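Local coordinates for protein probable arylamine n-acetyl transferase (Mycobacterium abscessus, PDB 4GUZ) that probably transfers acetyl groups from acetyl coenzyme A to arylamines, at residues 30-35 / 121-126; 95-100 / 117-122. All blocks are in the same frame, centred on the assembly; numbering follows the deposited sequence.

Overall arrangement
Contacts 1 and 2 lie with their centres about 11 Å apart on the same side of the chain's centre, and both use strand 116-123. Along the chain, residues 30-35 lead into and begin helix 32-45, residues 95-100 follow on strand 96-104, and residues 117-126 end both pairings. Contact 2 joins the two strands as neighbours in the large antiparallel sheet; contact 1 sets the start of the helix against the far end of strand 116-123. Val121 and Arg122 belong to both. Phe95 ties them together, its CE1 lying 3.3 Å from Thr31 O. The sheet's Val121 side is therefore covered by helices 32-45 and 79-92.

Contact 1: residues 30-35 / 121-126; sequences PTLETL and VRLAAE
Leu35 and Val121 meet tip to tip where the first turn of helix 32-45 packs on the end of strand 116-123, a helix-on-sheet contact beside the turn of the hairpin 116-123/126-130. Both side chains leave the backbone toward each other. Leu35 CG stands anti to the backbone N (chi1 -175°), and both its methyls reach the valine: Leu35 CD2 lies 3.9 Å from Val121 CB and equally near CG1, while CD1 meets CG2. Leu123, two residues on and on the same side of the strand, takes the larger share of the buried area. Its CG is anti to the carbonyl carbon (chi1 -66°), and its two methyls have different partners. Leu123 CD1 approaches Leu35 CD2 at 4.2 Å and also presses on the start of the helix, 3.8 Å from Leu32 CB and 3.7 Å from Leu32 N.

Thr31 occupies the N-cap position, and its carbonyl O accepts a 3.0 Å bond from Leu35 N. Beyond Leu123 the chain reverses through a type II' beta turn to Glu126, closed by paired backbone bonds between these two residues; Glu126 OE2 forms a salt bridge with Arg143. Trp128 of the returning strand touches both Leu32 and Leu123, while Leu90 of helix 79-92 touches Leu35 and Val121. The second methyl, Leu123 CD2, rests 3.6 Å from Pro30 O.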
ATOM      1  N   PRO A  30       3.084 -14.042 -17.708  1.00 33.25           N
ATOM      2  CA  PRO A  30       2.495 -14.097 -16.352  1.00 32.48           C
ATOM      3  C   PRO A  30       3.031 -15.254 -15.492  1.00 35.08           C
ATOM      4  O   PRO A  30       2.380 -16.296 -15.318  1.00 32.92           O
ATOM      5  CB  PRO A  30       0.993 -14.219 -16.614  1.00 34.10           C
ATOM      6  CG  PRO A  30       0.877 -14.815 -17.958  1.00 38.77           C
ATOM      7  CD  PRO A  30       2.107 -14.451 -18.742  1.00 34.47           C
ATOM      8  N   THR A  31       4.242 -15.040 -14.942  1.00 30.98           N
ATOM      9  CA  THR A  31       4.972 -15.997 -14.102  1.00 30.86           C
ATOM     10  C   THR A  31       5.421 -15.368 -12.768  1.00 33.22           C
ATOM     11  O   THR A  31       5.352 -14.146 -12.612  1.00 32.02           O
ATOM     12  CB  THR A  31       6.206 -16.489 -14.865  1.00 39.74           C
ATOM     13  OG1 THR A  31       6.983 -15.346 -15.217  1.00 40.57           O
ATOM     14  CG2 THR A  31       5.855 -17.305 -16.114  1.00 36.55           C
ATOM     15  N   LEU A  32       5.946 -16.200 -11.835  1.00 28.79           N
ATOM     16  CA  LEU A  32       6.431 -15.758 -10.535  1.00 26.97           C
ATOM     17  C   LEU A  32       7.627 -14.813 -10.645  1.00 28.97           C
ATOM     18  O   LEU A  32       7.711 -13.851  -9.872  1.00 25.79           O
ATOM     19  CB  LEU A  32       6.793 -16.969  -9.656  1.00 27.17           C
ATOM     20  CG  LEU A  32       7.363 -16.672  -8.262  1.00 32.86           C
ATOM     21  CD1 LEU A  32       6.353 -15.952  -7.371  1.00 32.44           C
ATOM     22  CD2 LEU A  32       7.910 -17.916  -7.622  1.00 36.25           C
ATOM     23  N   GLU A  33       8.566 -15.079 -11.577  1.00 26.00           N
ATOM     24  CA  GLU A  33       9.722 -14.182 -11.682  1.00 26.09           C
ATOM     25  C   GLU A  33       9.276 -12.788 -12.144  1.00 26.57           C
ATOM     26  O   GLU A  33       9.783 -11.799 -11.627  1.00 25.33           O
ATOM     27  CB  GLU A  33      10.836 -14.768 -12.576  1.00 27.72           C
ATOM     28  CG  GLU A  33      12.154 -14.979 -11.831  1.00 36.58           C
ATOM     29  CD  GLU A  33      12.080 -15.371 -10.363  1.00 58.74           C
ATOM     30  OE1 GLU A  33      11.354 -16.335 -10.027  1.00 41.99           O
ATOM     31  OE2 GLU A  33      12.741 -14.694  -9.542  1.00 66.52           O
ATOM     32  N   THR A  34       8.274 -12.718 -13.026  1.00 23.45           N
ATOM     33  CA  THR A  34       7.720 -11.446 -13.485  1.00 23.60           C
ATOM     34  C   THR A  34       7.006 -10.743 -12.309  1.00 25.85           C
ATOM     35  O   THR A  34       7.257  -9.566 -12.071  1.00 24.41           O
ATOM     36  CB  THR A  34       6.801 -11.662 -14.685  1.00 31.22           C
ATOM     37  OG1 THR A  34       7.608 -12.153 -15.758  1.00 33.01           O
ATOM     38  CG2 THR A  34       6.096 -10.362 -15.145  1.00 29.83           C
ATOM     39  N   LEU A  35       6.168 -11.487 -11.559  1.00 21.52           N
ATOM     40  CA  LEU A  35       5.435 -10.959 -10.403  1.00 19.57           C
ATOM     41  C   LEU A  35       6.394 -10.388  -9.369  1.00 22.16           C
ATOM     42  O   LEU A  35       6.127  -9.324  -8.816  1.00 20.74           O
ATOM     43  CB  LEU A  35       4.561 -12.069  -9.782  1.00 18.96           C
ATOM     44  CG  LEU A  35       3.632 -11.659  -8.629  1.00 22.34           C
ATOM     45  CD1 LEU A  35       2.571 -10.671  -9.095  1.00 23.28           C
ATOM     46  CD2 LEU A  35       2.992 -12.875  -7.981  1.00 19.54           C
ATOM     47  N   VAL A 121      -2.424 -13.741  -6.195  1.00 19.12           N
ATOM     48  CA  VAL A 121      -2.115 -14.296  -7.508  1.00 18.83           C
ATOM     49  C   VAL A 121      -2.042 -15.834  -7.418  1.00 22.75           C
ATOM     50  O   VAL A 121      -1.428 -16.376  -6.494  1.00 21.51           O
ATOM     51  CB  VAL A 121      -0.810 -13.680  -8.083  1.00 22.47           C
ATOM     52  CG1 VAL A 121      -0.385 -14.359  -9.387  1.00 22.52           C
ATOM     53  CG2 VAL A 121      -0.970 -12.181  -8.301  1.00 22.38           C
ATOM     54  N   ARG A 122      -2.670 -16.522  -8.400  1.00 20.43           N
ATOM     55  CA  ARG A 122      -2.667 -17.982  -8.516  1.00 21.05           C
ATOM     56  C   ARG A 122      -1.627 -18.426  -9.557  1.00 27.37           C
ATOM     57  O   ARG A 122      -1.745 -18.060 -10.730  1.00 27.50           O
ATOM     58  CB  ARG A 122      -4.070 -18.498  -8.892  1.00 20.97           C
ATOM     59  CG  ARG A 122      -5.044 -18.528  -7.725  1.00 32.72           C
ATOM     60  CD  ARG A 122      -6.334 -19.206  -8.130  1.00 43.11           C
ATOM     61  NE  ARG A 122      -7.285 -18.245  -8.673  1.00 49.86           N
ATOM     62  CZ  ARG A 122      -8.345 -17.797  -8.011  1.00 62.93           C
ATOM     63  NH1 ARG A 122      -8.613 -18.246  -6.791  1.00 55.22           N
ATOM     64  NH2 ARG A 122      -9.158 -16.914  -8.573  1.00 47.99           N
ATOM     65  N   LEU A 123      -0.594 -19.179  -9.120  1.00 24.20           N
ATOM     66  CA  LEU A 123       0.473 -19.689  -9.996  1.00 25.47           C
ATOM     67  C   LEU A 123       0.706 -21.157  -9.692  1.00 31.15           C
ATOM     68  O   LEU A 123       1.190 -21.503  -8.607  1.00 30.26           O
ATOM     69  CB  LEU A 123       1.801 -18.897  -9.888  1.00 25.62           C
ATOM     70  CG  LEU A 123       1.798 -17.449 -10.354  1.00 30.23           C
ATOM     71  CD1 LEU A 123       2.972 -16.698  -9.757  1.00 30.42           C
ATOM     72  CD2 LEU A 123       1.797 -17.344 -11.872  1.00 33.57           C
ATOM     73  N   ALA A 124       0.318 -22.026 -10.651  1.00 29.47           N
ATOM     74  CA  ALA A 124       0.417 -23.484 -10.560  1.00 29.99           C
ATOM     75  C   ALA A 124      -0.336 -23.998  -9.311  1.00 32.69           C
ATOM     76  O   ALA A 124      -1.489 -23.619  -9.110  1.00 31.81           O
ATOM     77  CB  ALA A 124       1.883 -23.923 -10.562  1.00 30.94           C
ATOM     78  N   ALA A 125       0.296 -24.813  -8.465  1.00 30.52           N
ATOM     79  CA  ALA A 125      -0.385 -25.339  -7.276  1.00 30.96           C
ATOM     80  C   ALA A 125      -0.364 -24.333  -6.089  1.00 32.30           C
ATOM     81  O   ALA A 125      -0.773 -24.697  -4.987  1.00 33.79           O
ATOM     82  CB  ALA A 125       0.259 -26.656  -6.852  1.00 31.82           C
ATOM     83  N   GLU A 126       0.066 -23.076  -6.323  1.00 25.33           N
ATOM     84  CA  GLU A 126       0.252 -22.095  -5.236  1.00 22.11           C
ATOM     85  C   GLU A 126      -0.556 -20.771  -5.345  1.00 23.50           C
ATOM     86  O   GLU A 126      -1.100 -20.412  -6.389  1.00 21.61           O
ATOM     87  CB  GLU A 126       1.744 -21.733  -5.154  1.00 22.73           C
ATOM     88  CG  GLU A 126       2.690 -22.931  -5.222  1.00 28.77           C
ATOM     89  CD  GLU A 126       4.131 -22.655  -4.861  1.00 38.55           C
ATOM     90  OE1 GLU A 126       4.932 -22.365  -5.779  1.00 25.31           O
ATOM     91  OE2 GLU A 126       4.476 -22.786  -3.664  1.00 30.73           O
TER

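Contact 2: residues 95-100 / 117-122; sequences FDFYGI and GMLVVR
Val120 and Tyr98 form the apolar centre, their side chains lying side by side and pointing the same way from a hydrogen-bonded antiparallel pair. Tyr98 CG sits between the backbone N and the carbonyl carbon (chi1 60°), and Val120 CB comes over one face of the ring, 3.9 Å from its centroid and 21° off the normal: a CH-pi contact. Val120 CG2 instead meets Ile100 CD1 at 3.8 Å, and Ile100 CG1 reaches Met118 CB, extending this face toward Phe191 of strand 185-196. On the other face, Leu119 CD2 touches the edge of the Phe97 ring, 3.9 Å from Phe97 CD1. Val121 adds a methyl each to Phe97 CB and Phe95 CD1, next to Leu90 of helix 79-92.

Backbone bonds hold the pairing in register. Val120 N donates to Tyr98 O at 2.8 Å and Tyr98 N returns a bond to Val120 O; a second reciprocal pair joins Ile100 and Met118. The Ile100 carbonyl oxygen also accepts a bond from Tyr201 OH.

Toward the polar edge, Tyr98 OH is hydrogen-bonded to Gln127 OE1. The Arg122 guanidinium presents one face to the ring, CD2 of Tyr98 lying 3.2 Å above its plane, with the two planes 26° apart. Arg122 NE lies 3.4 Å from both Asp96 OD1 and Asp96 OD2, a weak salt bridge shared by the two oxygens; Arg122 N also bonds Asp96 O at 2.9 Å. This is the pairing of an antiparallel beta hairpin, strands 96-104 and 116-123, within the larger antiparallel sheet of the arylamine N-acetyltransferase fold; Met118 touches residues of a putative Cys79-His116-Asp131 triad, consistent with the family's active site.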
ATOM      1  N   PHE A  95      -2.265 -12.422 -15.682  1.00 25.67           N
ATOM      2  CA  PHE A  95      -2.182 -13.230 -14.458  1.00 23.00           C
ATOM      3  C   PHE A  95      -3.579 -13.630 -14.002  1.00 26.28           C
ATOM      4  O   PHE A  95      -4.539 -12.906 -14.278  1.00 25.44           O
ATOM      5  CB  PHE A  95      -1.481 -12.445 -13.320  1.00 23.21           C
ATOM      6  CG  PHE A  95       0.013 -12.257 -13.436  1.00 22.33           C
ATOM      7  CD1 PHE A  95       0.892 -13.169 -12.859  1.00 23.92           C
ATOM      8  CD2 PHE A  95       0.541 -11.145 -14.084  1.00 22.26           C
ATOM      9  CE1 PHE A  95       2.275 -12.964 -12.913  1.00 24.54           C
ATOM     10  CE2 PHE A  95       1.923 -10.948 -14.158  1.00 24.07           C
ATOM     11  CZ  PHE A  95       2.785 -11.854 -13.572  1.00 22.56           C
ATOM     12  N   ASP A  96      -3.698 -14.787 -13.316  1.00 22.71           N
ATOM     13  CA  ASP A  96      -4.940 -15.265 -12.694  1.00 23.61           C
ATOM     14  C   ASP A  96      -4.921 -14.714 -11.270  1.00 25.64           C
ATOM     15  O   ASP A  96      -4.106 -15.150 -10.458  1.00 25.41           O
ATOM     16  CB  ASP A  96      -5.015 -16.810 -12.725  1.00 25.56           C
ATOM     17  CG  ASP A  96      -6.223 -17.451 -12.043  1.00 35.34           C
ATOM     18  OD1 ASP A  96      -7.165 -16.711 -11.665  1.00 35.97           O
ATOM     19  OD2 ASP A  96      -6.241 -18.698 -11.915  1.00 38.79           O
ATOM     20  N   PHE A  97      -5.743 -13.706 -10.985  1.00 22.88           N
ATOM     21  CA  PHE A  97      -5.686 -13.069  -9.661  1.00 20.90           C
ATOM     22  C   PHE A  97      -7.050 -12.611  -9.168  1.00 22.78           C
ATOM     23  O   PHE A  97      -8.021 -12.523  -9.927  1.00 21.11           O
ATOM     24  CB  PHE A  97      -4.713 -11.858  -9.704  1.00 22.51           C
ATOM     25  CG  PHE A  97      -5.284 -10.627 -10.372  1.00 24.82           C
ATOM     26  CD1 PHE A  97      -5.826  -9.591  -9.615  1.00 27.84           C
ATOM     27  CD2 PHE A  97      -5.312 -10.518 -11.763  1.00 27.58           C
ATOM     28  CE1 PHE A  97      -6.389  -8.475 -10.232  1.00 29.06           C
ATOM     29  CE2 PHE A  97      -5.873  -9.400 -12.379  1.00 30.38           C
ATOM     30  CZ  PHE A  97      -6.406  -8.384 -11.609  1.00 29.06           C
ATOM     31  N   TYR A  98      -7.085 -12.232  -7.885  1.00 18.91           N
ATOM     32  CA  TYR A  98      -8.275 -11.712  -7.243  1.00 17.82           C
ATOM     33  C   TYR A  98      -7.878 -10.731  -6.142  1.00 20.54           C
ATOM     34  O   TYR A  98      -6.738 -10.730  -5.658  1.00 20.15           O
ATOM     35  CB  TYR A  98      -9.177 -12.850  -6.716  1.00 18.40           C
ATOM     36  CG  TYR A  98      -8.569 -13.772  -5.685  1.00 18.88           C
ATOM     37  CD1 TYR A  98      -8.844 -13.611  -4.332  1.00 19.59           C
ATOM     38  CD2 TYR A  98      -7.814 -14.878  -6.066  1.00 20.00           C
ATOM     39  CE1 TYR A  98      -8.335 -14.494  -3.377  1.00 20.10           C
ATOM     40  CE2 TYR A  98      -7.283 -15.757  -5.119  1.00 20.32           C
ATOM     41  CZ  TYR A  98      -7.560 -15.569  -3.775  1.00 23.92           C
ATOM     42  OH  TYR A  98      -7.043 -16.430  -2.830  1.00 22.93           O
ATOM     43  N   GLY A  99      -8.821  -9.873  -5.820  1.00 15.89           N
ATOM     44  CA  GLY A  99      -8.688  -8.892  -4.764  1.00 15.61           C
ATOM     45  C   GLY A  99      -9.186  -9.410  -3.444  1.00 18.20           C
ATOM     46  O   GLY A  99     -10.082 -10.266  -3.380  1.00 16.64           O
ATOM     47  N   ILE A 100      -8.574  -8.904  -2.367  1.00 14.19           N
ATOM     48  CA  ILE A 100      -8.966  -9.239  -1.008  1.00 12.51           C
ATOM     49  C   ILE A 100      -8.959  -7.952  -0.162  1.00 15.60           C
ATOM     50  O   ILE A 100      -8.494  -6.891  -0.628  1.00 15.31           O
ATOM     51  CB  ILE A 100      -8.097 -10.364  -0.369  1.00 15.36           C
ATOM     52  CG1 ILE A 100      -6.611  -9.945  -0.274  1.00 14.61           C
ATOM     53  CG2 ILE A 100      -8.303 -11.733  -1.044  1.00 14.85           C
ATOM     54  CD1 ILE A 100      -5.817 -10.777   0.717  1.00 17.46           C
ATOM     55  N   GLY A 117      -6.846  -3.009   1.136  1.00 14.55           N
ATOM     56  CA  GLY A 117      -6.946  -3.852  -0.045  1.00 13.87           C
ATOM     57  C   GLY A 117      -5.609  -4.450  -0.419  1.00 16.66           C
ATOM     58  O   GLY A 117      -4.576  -3.783  -0.301  1.00 16.60           O
ATOM     59  N   MET A 118      -5.629  -5.719  -0.854  1.00 13.40           N
ATOM     60  CA  MET A 118      -4.477  -6.499  -1.315  1.00 12.57           C
ATOM     61  C   MET A 118      -4.923  -7.367  -2.467  1.00 17.80           C
ATOM     62  O   MET A 118      -6.135  -7.534  -2.683  1.00 17.47           O
ATOM     63  CB  MET A 118      -3.924  -7.388  -0.177  1.00 13.91           C
ATOM     64  CG  MET A 118      -3.351  -6.585   0.983  1.00 15.49           C
ATOM     65  SD  MET A 118      -2.948  -7.565   2.423  1.00 18.02           S
ATOM     66  CE  MET A 118      -4.577  -7.904   3.097  1.00 15.20           C
ATOM     67  N   LEU A 119      -3.969  -7.947  -3.176  1.00 15.01           N
ATOM     68  CA  LEU A 119      -4.239  -8.835  -4.294  1.00 15.81           C
ATOM     69  C   LEU A 119      -3.573 -10.187  -4.080  1.00 20.03           C
ATOM     70  O   LEU A 119      -2.494 -10.259  -3.473  1.00 19.70           O
ATOM     71  CB  LEU A 119      -3.770  -8.199  -5.609  1.00 15.93           C
ATOM     72  CG  LEU A 119      -4.462  -6.879  -5.958  1.00 21.44           C
ATOM     73  CD1 LEU A 119      -3.542  -5.957  -6.745  1.00 23.46           C
ATOM     74  CD2 LEU A 119      -5.813  -7.098  -6.649  1.00 20.84           C
ATOM     75  N   VAL A 120      -4.245 -11.268  -4.539  1.00 15.87           N
ATOM     76  CA  VAL A 120      -3.719 -12.637  -4.431  1.00 16.18           C
ATOM     77  C   VAL A 120      -3.592 -13.181  -5.858  1.00 21.83           C
ATOM     78  O   VAL A 120      -4.538 -13.072  -6.633  1.00 21.08           O
ATOM     79  CB  VAL A 120      -4.568 -13.556  -3.499  1.00 19.48           C
ATOM     80  CG1 VAL A 120      -4.038 -14.997  -3.493  1.00 19.47           C
ATOM     81  CG2 VAL A 120      -4.588 -13.012  -2.073  1.00 19.52           C
ATOM     82  N   VAL A 121      -2.424 -13.741  -6.195  1.00 19.12           N
ATOM     83  CA  VAL A 121      -2.115 -14.296  -7.508  1.00 18.83           C
ATOM     84  C   VAL A 121      -2.042 -15.834  -7.418  1.00 22.75           C
ATOM     85  O   VAL A 121      -1.428 -16.376  -6.494  1.00 21.51           O
ATOM     86  CB  VAL A 121      -0.810 -13.680  -8.083  1.00 22.47           C
ATOM     87  CG1 VAL A 121      -0.385 -14.359  -9.387  1.00 22.52           C
ATOM     88  CG2 VAL A 121      -0.970 -12.181  -8.301  1.00 22.38           C
ATOM     89  N   ARG A 122      -2.670 -16.522  -8.400  1.00 20.43           N
ATOM     90  CA  ARG A 122      -2.667 -17.982  -8.516  1.00 21.05           C
ATOM     91  C   ARG A 122      -1.627 -18.426  -9.557  1.00 27.37           C
ATOM     92  O   ARG A 122      -1.745 -18.060 -10.730  1.00 27.50           O
ATOM     93  CB  ARG A 122      -4.070 -18.498  -8.892  1.00 20.97           C
ATOM     94  CG  ARG A 122      -5.044 -18.528  -7.725  1.00 32.72           C
ATOM     95  CD  ARG A 122      -6.334 -19.206  -8.130  1.00 43.11           C
ATOM     96  NE  ARG A 122      -7.285 -18.245  -8.673  1.00 49.86           N
ATOM     97  CZ  ARG A 122      -8.345 -17.797  -8.011  1.00 62.93           C
ATOM     98  NH1 ARG A 122      -8.613 -18.246  -6.791  1.00 55.22           N
ATOM     99  NH2 ARG A 122      -9.158 -16.914  -8.573  1.00 47.99           N
TER